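Local coordinates for protein propionate kinase (PDB 3KHY) that probably transfers phosphate from ATP to acetate, as acetate kinases do, giving acetyl phosphate and ADP, and probably also catalyses the reverse reaction, at residues T143-E155 / I207-S219. Numbering follows the deposited sequence.
Sequences TAFHQTMPSYIAE and ITAVVDGKSIDTS
His146 and Ser215 meet in a nearly straight hydrogen bond, ND1 to OG 2.9 Å at 177°. OG lies in plane at the imidazole edge. Thr218 takes one face of the ring, with CG2 almost above the centroid at 3.9 Å. Thr208 stands at the edge near CE1, its OG1 hydrogen-bonded to Thr218 OG1. NE2 is bound to the backbone oxygen of Ala173. Both ring nitrogens are held, fixing the rotation of a histidine close to His174, the predicted transition-state stabilizer.

Phe145 has CG anti to the backbone N (chi1 -172°), which brings its ring against the hairpin near its type I' turn. Ser215 CB makes a CH-pi contact with one face, 4.2 Å from the centroid. Gly213 O and Val210 CG2 lie at the ring edge. Thr148 OG1 donates to Ser215 O at 2.6 Å, in the carbonyl plane on a lone pair. A water joins Phe145 O, Thr148 OG1 and Ser215 N.

Selenomethionine Met149 lays CG against Ile216 O and reaches Thr218 CG2 with SE at 4.0 Å. Ile153 CD1 packs obliquely on Ile216 CG1 and closes on Ile216 O at 3.4 Å. This buried oxygen has no hydrogen-bond partner.

In this acetokinase-family member of the actin-like ATPase clan, the hairpin of strands 205-211 and 214-218 forms one edge of the five-stranded sheet. Segment 143-155 follows strand 137-141 of the eight-stranded sheet and packs across strand 214-218, joining the two sheets. Helix 175-188 touches Phe145, while Asp217 OD2 is hydrogen-bonded to Tyr310 OH of its own chain and salt-bridged to Lys302 NZ of the second subunit.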
ATOM      1  N   THR A 143      -1.722  12.134  15.510  1.00 17.45           N
ATOM      2  CA  THR A 143      -1.030  10.847  15.429  1.00 14.58           C
ATOM      3  C   THR A 143      -1.155  10.012  16.708  1.00 17.87           C
ATOM      4  O   THR A 143      -0.904   8.809  16.688  1.00 20.06           O
ATOM      5  CB  THR A 143       0.465  11.040  15.121  1.00 14.40           C
ATOM      6  OG1 THR A 143       0.998  12.030  16.010  1.00 15.89           O
ATOM      7  CG2 THR A 143       0.677  11.495  13.668  1.00 13.97           C
ATOM      8  N   ALA A 144      -1.554  10.635  17.813  1.00 13.09           N
ATOM      9  CA  ALA A 144      -1.495   9.960  19.122  1.00 15.88           C
ATOM     10  C   ALA A 144      -2.339   8.682  19.199  1.00 20.26           C
ATOM     11  O   ALA A 144      -1.879   7.656  19.714  1.00 17.63           O
ATOM     12  CB  ALA A 144      -1.900  10.918  20.230  1.00 19.26           C
ATOM     13  N   PHE A 145      -3.573   8.753  18.700  1.00 17.11           N
ATOM     14  CA  PHE A 145      -4.499   7.614  18.758  1.00 17.23           C
ATOM     15  C   PHE A 145      -3.896   6.338  18.158  1.00 16.48           C
ATOM     16  O   PHE A 145      -4.162   5.235  18.630  1.00 19.61           O
ATOM     17  CB  PHE A 145      -5.830   7.956  18.058  1.00 14.57           C
ATOM     18  CG  PHE A 145      -6.905   6.895  18.231  1.00 12.25           C
ATOM     19  CD1 PHE A 145      -7.312   6.507  19.502  1.00 13.33           C
ATOM     20  CD2 PHE A 145      -7.533   6.325  17.127  1.00 12.12           C
ATOM     21  CE1 PHE A 145      -8.304   5.545  19.672  1.00 20.31           C
ATOM     22  CE2 PHE A 145      -8.529   5.356  17.285  1.00 10.45           C
ATOM     23  CZ  PHE A 145      -8.906   4.965  18.577  1.00 11.31           C
ATOM     24  N   HIS A 146      -3.067   6.491  17.129  1.00 14.95           N
ATOM     25  CA  HIS A 146      -2.535   5.330  16.423  1.00 16.02           C
ATOM     26  C   HIS A 146      -1.289   4.732  17.085  1.00 18.05           C
ATOM     27  O   HIS A 146      -0.742   3.725  16.624  1.00 16.47           O
ATOM     28  CB  HIS A 146      -2.258   5.681  14.955  1.00 15.28           C
ATOM     29  CG  HIS A 146      -3.464   6.204  14.228  1.00 16.79           C
ATOM     30  ND1 HIS A 146      -4.638   5.486  14.119  1.00 14.67           N
ATOM     31  CD2 HIS A 146      -3.673   7.371  13.574  1.00 13.09           C
ATOM     32  CE1 HIS A 146      -5.516   6.186  13.420  1.00 11.44           C
ATOM     33  NE2 HIS A 146      -4.958   7.337  13.086  1.00 14.62           N
ATOM     34  N   GLN A 147      -0.857   5.332  18.186  1.00 18.44           N
ATOM     35  CA  GLN A 147       0.359   4.863  18.842  1.00 19.71           C
ATOM     36  C   GLN A 147       0.183   3.506  19.536  1.00 23.76           C
ATOM     37  O   GLN A 147       1.144   2.925  20.012  1.00 18.22           O
ATOM     38  CB  GLN A 147       0.930   5.925  19.786  1.00 23.72           C
ATOM     39  CG  GLN A 147       1.650   7.040  19.041  1.00 18.61           C
ATOM     40  CD  GLN A 147       2.872   6.523  18.296  1.00 25.12           C
ATOM     41  OE1 GLN A 147       3.822   6.034  18.906  1.00 29.26           O
ATOM     42  NE2 GLN A 147       2.836   6.598  16.972  1.00 28.61           N
ATOM     43  N   THR A 148      -1.035   2.984  19.561  1.00 18.36           N
ATOM     44  CA  THR A 148      -1.231   1.596  19.981  1.00 17.96           C
ATOM     45  C   THR A 148      -0.978   0.559  18.879  1.00 17.09           C
ATOM     46  O   THR A 148      -1.030  -0.639  19.134  1.00 17.68           O
ATOM     47  CB  THR A 148      -2.645   1.380  20.539  1.00 18.57           C
ATOM     48  OG1 THR A 148      -3.593   1.963  19.637  1.00 17.76           O
ATOM     49  CG2 THR A 148      -2.789   2.038  21.905  1.00 21.16           C
HETATM   50  N   MSE A 149      -0.728   0.988  17.644  1.00 10.92           N
HETATM   51  CA  MSE A 149      -0.412   0.004  16.609  1.00 11.54           C
HETATM   52  C   MSE A 149       0.865  -0.753  16.977  1.00 15.97           C
HETATM   53  O   MSE A 149       1.878  -0.137  17.295  1.00 15.72           O
HETATM   54  CB  MSE A 149      -0.178   0.670  15.246  1.00 11.66           C
HETATM   55  CG  MSE A 149      -1.360   1.271  14.566  1.00 20.47           C
HETATM   56 SE   MSE A 149      -0.751   1.673  12.732  0.80 28.08          SE
HETATM   57  CE  MSE A 149       0.371   3.219  13.152  1.00 12.66           C
ATOM     58  N   PRO A 150       0.832  -2.093  16.933  1.00 19.83           N
ATOM     59  CA  PRO A 150       2.070  -2.803  17.276  1.00 20.79           C
ATOM     60  C   PRO A 150       3.120  -2.655  16.180  1.00 17.71           C
ATOM     61  O   PRO A 150       2.784  -2.333  15.039  1.00 16.34           O
ATOM     62  CB  PRO A 150       1.629  -4.266  17.376  1.00 23.70           C
ATOM     63  CG  PRO A 150       0.349  -4.343  16.619  1.00 25.99           C
ATOM     64  CD  PRO A 150      -0.314  -3.004  16.786  1.00 22.13           C
ATOM     65  N   SER A 151       4.375  -2.900  16.530  1.00 16.83           N
ATOM     66  CA  SER A 151       5.497  -2.699  15.611  1.00 17.68           C
ATOM     67  C   SER A 151       5.448  -3.537  14.346  1.00 14.23           C
ATOM     68  O   SER A 151       5.827  -3.056  13.280  1.00 19.52           O
ATOM     69  CB  SER A 151       6.824  -2.950  16.344  1.00 19.13           C
ATOM     70  OG  SER A 151       7.007  -1.967  17.348  1.00 28.08           O
ATOM     71  N   TYR A 152       5.000  -4.787  14.442  1.00 13.69           N
ATOM     72  CA  TYR A 152       4.922  -5.618  13.238  1.00 12.62           C
ATOM     73  C   TYR A 152       3.879  -5.087  12.249  1.00 13.45           C
ATOM     74  O   TYR A 152       3.829  -5.515  11.096  1.00 16.87           O
ATOM     75  CB  TYR A 152       4.664  -7.099  13.568  1.00 20.43           C
ATOM     76  CG  TYR A 152       3.254  -7.434  14.005  1.00 16.77           C
ATOM     77  CD1 TYR A 152       2.310  -7.898  13.092  1.00 22.05           C
ATOM     78  CD2 TYR A 152       2.870  -7.307  15.335  1.00 22.39           C
ATOM     79  CE1 TYR A 152       1.010  -8.211  13.493  1.00 20.69           C
ATOM     80  CE2 TYR A 152       1.583  -7.620  15.743  1.00 26.39           C
ATOM     81  CZ  TYR A 152       0.659  -8.067  14.824  1.00 25.36           C
ATOM     82  OH  TYR A 152      -0.620  -8.368  15.248  1.00 29.43           O
ATOM     83  N   ILE A 153       3.055  -4.158  12.703  1.00 16.20           N
ATOM     84  CA  ILE A 153       2.065  -3.528  11.827  1.00 13.65           C
ATOM     85  C   ILE A 153       2.543  -2.140  11.374  1.00 15.35           C
ATOM     86  O   ILE A 153       2.422  -1.792  10.206  1.00 14.72           O
ATOM     87  CB  ILE A 153       0.692  -3.417  12.514  1.00 15.60           C
ATOM     88  CG1 ILE A 153       0.055  -4.805  12.614  1.00 16.06           C
ATOM     89  CG2 ILE A 153      -0.231  -2.476  11.716  1.00 12.04           C
ATOM     90  CD1 ILE A 153      -1.217  -4.869  13.455  1.00 16.84           C
ATOM     91  N   ALA A 154       3.126  -1.378  12.299  1.00 17.44           N
ATOM     92  CA  ALA A 154       3.524   0.009  12.031  1.00 18.13           C
ATOM     93  C   ALA A 154       4.831   0.142  11.251  1.00 17.98           C
ATOM     94  O   ALA A 154       4.987   1.067  10.456  1.00 17.40           O
ATOM     95  CB  ALA A 154       3.619   0.789  13.334  1.00 20.37           C
ATOM     96  N   GLU A 155       5.780  -0.762  11.491  1.00 13.63           N
ATOM     97  CA  GLU A 155       7.073  -0.688  10.814  1.00 15.77           C
ATOM     98  C   GLU A 155       7.001  -1.071   9.336  1.00 14.57           C
ATOM     99  O   GLU A 155       6.263  -1.968   8.948  1.00 15.48           O
ATOM    100  CB  GLU A 155       8.120  -1.553  11.537  1.00 18.24           C
ATOM    101  CG  GLU A 155       8.578  -0.977  12.878  1.00 16.42           C
ATOM    102  CD  GLU A 155       9.691  -1.790  13.536  1.00 25.50           C
ATOM    103  OE1 GLU A 155      10.347  -2.620  12.853  1.00 21.58           O
ATOM    104  OE2 GLU A 155       9.909  -1.595  14.746  1.00 25.47           O
ATOM    105  N   ILE A 207      -8.771   5.265   6.943  1.00 10.25           N
ATOM    106  CA  ILE A 207      -9.601   4.227   7.531  1.00 10.35           C
ATOM    107  C   ILE A 207      -8.815   3.519   8.641  1.00 13.84           C
ATOM    108  O   ILE A 207      -7.604   3.329   8.541  1.00 15.12           O
ATOM    109  CB  ILE A 207     -10.101   3.259   6.442  1.00 13.46           C
ATOM    110  CG1 ILE A 207     -11.001   2.180   7.044  1.00 13.89           C
ATOM    111  CG2 ILE A 207      -8.920   2.625   5.663  1.00 10.14           C
ATOM    112  CD1 ILE A 207     -11.720   1.399   5.962  1.00 14.04           C
ATOM    113  N   THR A 208      -9.493   3.178   9.724  1.00 10.56           N
ATOM    114  CA  THR A 208      -8.801   2.661  10.895  1.00 14.87           C
ATOM    115  C   THR A 208      -9.503   1.438  11.442  1.00 16.26           C
ATOM    116  O   THR A 208     -10.733   1.396  11.489  1.00 13.92           O
ATOM    117  CB  THR A 208      -8.726   3.732  11.986  1.00 14.42           C
ATOM    118  OG1 THR A 208      -7.935   4.830  11.503  1.00 14.09           O
ATOM    119  CG2 THR A 208      -8.104   3.174  13.271  1.00 15.59           C
ATOM    120  N   ALA A 209      -8.713   0.441  11.842  1.00 12.08           N
ATOM    121  CA  ALA A 209      -9.247  -0.722  12.536  1.00 13.29           C
ATOM    122  C   ALA A 209      -9.106  -0.497  14.039  1.00 13.03           C
ATOM    123  O   ALA A 209      -7.994  -0.387  14.559  1.00 16.50           O
ATOM    124  CB  ALA A 209      -8.494  -2.003  12.114  1.00 11.06           C
ATOM    125  N   VAL A 210     -10.238  -0.442  14.723  1.00 11.53           N
ATOM    126  CA  VAL A 210     -10.283  -0.184  16.161  1.00 10.73           C
ATOM    127  C   VAL A 210     -10.747  -1.440  16.902  1.00 13.32           C
ATOM    128  O   VAL A 210     -11.860  -1.928  16.692  1.00 14.68           O
ATOM    129  CB  VAL A 210     -11.211   0.989  16.474  1.00 13.58           C
ATOM    130  CG1 VAL A 210     -11.369   1.174  17.991  1.00 12.90           C
ATOM    131  CG2 VAL A 210     -10.678   2.274  15.818  1.00 16.39           C
ATOM    132  N   VAL A 211      -9.879  -1.977  17.752  1.00 11.64           N
ATOM    133  CA  VAL A 211     -10.189  -3.192  18.502  1.00 13.57           C
ATOM    134  C   VAL A 211     -10.231  -2.854  19.987  1.00 17.85           C
ATOM    135  O   VAL A 211      -9.298  -2.257  20.522  1.00 21.22           O
ATOM    136  CB  VAL A 211      -9.148  -4.297  18.232  1.00 17.55           C
ATOM    137  CG1 VAL A 211      -9.442  -5.530  19.070  1.00 23.35           C
ATOM    138  CG2 VAL A 211      -9.144  -4.658  16.737  1.00 18.89           C
ATOM    139  N   ASP A 212     -11.334  -3.203  20.630  1.00 18.02           N
ATOM    140  CA  ASP A 212     -11.570  -2.828  22.028  1.00 20.13           C
ATOM    141  C   ASP A 212     -11.199  -1.364  22.299  1.00 18.78           C
ATOM    142  O   ASP A 212     -10.574  -1.050  23.315  1.00 23.83           O
ATOM    143  CB  ASP A 212     -10.810  -3.750  22.992  1.00 21.01           C
ATOM    144  CG  ASP A 212     -11.406  -3.736  24.404  1.00 28.89           C
ATOM    145  OD1 ASP A 212     -12.629  -3.509  24.529  1.00 34.44           O
ATOM    146  OD2 ASP A 212     -10.665  -3.961  25.383  1.00 23.70           O
ATOM    147  N   GLY A 213     -11.579  -0.478  21.381  1.00 16.34           N
ATOM    148  CA  GLY A 213     -11.378   0.945  21.573  1.00 19.48           C
ATOM    149  C   GLY A 213     -10.015   1.485  21.168  1.00 16.23           C
ATOM    150  O   GLY A 213      -9.814   2.700  21.199  1.00 18.63           O
ATOM    151  N   LYS A 214      -9.086   0.604  20.795  1.00 19.50           N
ATOM    152  CA  LYS A 214      -7.730   1.016  20.423  1.00 16.91           C
ATOM    153  C   LYS A 214      -7.394   0.790  18.938  1.00 18.98           C
ATOM    154  O   LYS A 214      -7.726  -0.244  18.367  1.00 15.06           O
ATOM    155  CB  LYS A 214      -6.706   0.280  21.278  1.00 16.77           C
ATOM    156  CG  LYS A 214      -6.820   0.588  22.773  1.00 23.04           C
ATOM    157  CD  LYS A 214      -5.815  -0.236  23.573  1.00 29.69           C
ATOM    158  CE  LYS A 214      -5.873   0.136  25.049  1.00 46.92           C
ATOM    159  NZ  LYS A 214      -4.568  -0.126  25.734  1.00 58.98           N
ATOM    160  N   SER A 215      -6.729   1.768  18.327  1.00 12.52           N
ATOM    161  CA  SER A 215      -6.264   1.643  16.947  1.00 16.16           C
ATOM    162  C   SER A 215      -5.243   0.498  16.836  1.00 16.57           C
ATOM    163  O   SER A 215      -4.299   0.423  17.621  1.00 19.61           O
ATOM    164  CB  SER A 215      -5.632   2.963  16.475  1.00 12.33           C
ATOM    165  OG  SER A 215      -5.065   2.811  15.175  1.00 15.89           O
ATOM    166  N   ILE A 216      -5.450  -0.408  15.882  1.00 13.84           N
ATOM    167  CA  ILE A 216      -4.508  -1.488  15.640  1.00 12.83           C
ATOM    168  C   ILE A 216      -3.878  -1.381  14.250  1.00 14.87           C
ATOM    169  O   ILE A 216      -2.812  -1.934  14.005  1.00 14.52           O
ATOM    170  CB  ILE A 216      -5.173  -2.879  15.830  1.00 13.06           C
ATOM    171  CG1 ILE A 216      -4.125  -3.989  15.877  1.00 17.66           C
ATOM    172  CG2 ILE A 216      -6.185  -3.170  14.716  1.00 14.23           C
ATOM    173  CD1 ILE A 216      -4.714  -5.335  16.306  1.00 21.95           C
ATOM    174  N   ASP A 217      -4.539  -0.667  13.335  1.00 11.48           N
ATOM    175  CA  ASP A 217      -4.002  -0.481  11.980  1.00 13.83           C
ATOM    176  C   ASP A 217      -4.727   0.717  11.379  1.00 12.21           C
ATOM    177  O   ASP A 217      -5.846   1.019  11.763  1.00 12.86           O
ATOM    178  CB  ASP A 217      -4.234  -1.749  11.148  1.00 11.65           C
ATOM    179  CG  ASP A 217      -3.303  -1.864   9.927  1.00 13.39           C
ATOM    180  OD1 ASP A 217      -2.572  -0.906   9.579  1.00 11.13           O
ATOM    181  OD2 ASP A 217      -3.338  -2.938   9.292  1.00 14.05           O
ATOM    182  N   THR A 218      -4.079   1.411  10.454  1.00 10.60           N
ATOM    183  CA  THR A 218      -4.688   2.570   9.831  1.00 13.36           C
ATOM    184  C   THR A 218      -4.014   2.821   8.497  1.00 13.67           C
ATOM    185  O   THR A 218      -2.890   2.346   8.254  1.00 11.71           O
ATOM    186  CB  THR A 218      -4.578   3.800  10.749  1.00 13.19           C
ATOM    187  OG1 THR A 218      -5.394   4.843  10.243  1.00 14.06           O
ATOM    188  CG2 THR A 218      -3.122   4.270  10.848  1.00 15.17           C
ATOM    189  N   SER A 219      -4.686   3.581   7.636  1.00 13.74           N
ATOM    190  CA  SER A 219      -4.304   3.650   6.221  1.00 14.50           C
ATOM    191  C   SER A 219      -3.271   4.726   5.848  1.00 10.88           C
ATOM    192  O   SER A 219      -2.515   4.548   4.889  1.00 11.95           O
ATOM    193  CB  SER A 219      -5.549   3.758   5.337  1.00  9.87           C
ATOM    194  OG  SER A 219      -6.198   4.999   5.526  1.00 13.11           O
TER
HETATM  195  O   HOH W   1      -5.541   3.698  20.299  1.00 12.53           O
HETATM  196  O   HOH W   2      -0.069  -1.794   8.213  1.00 30.33           O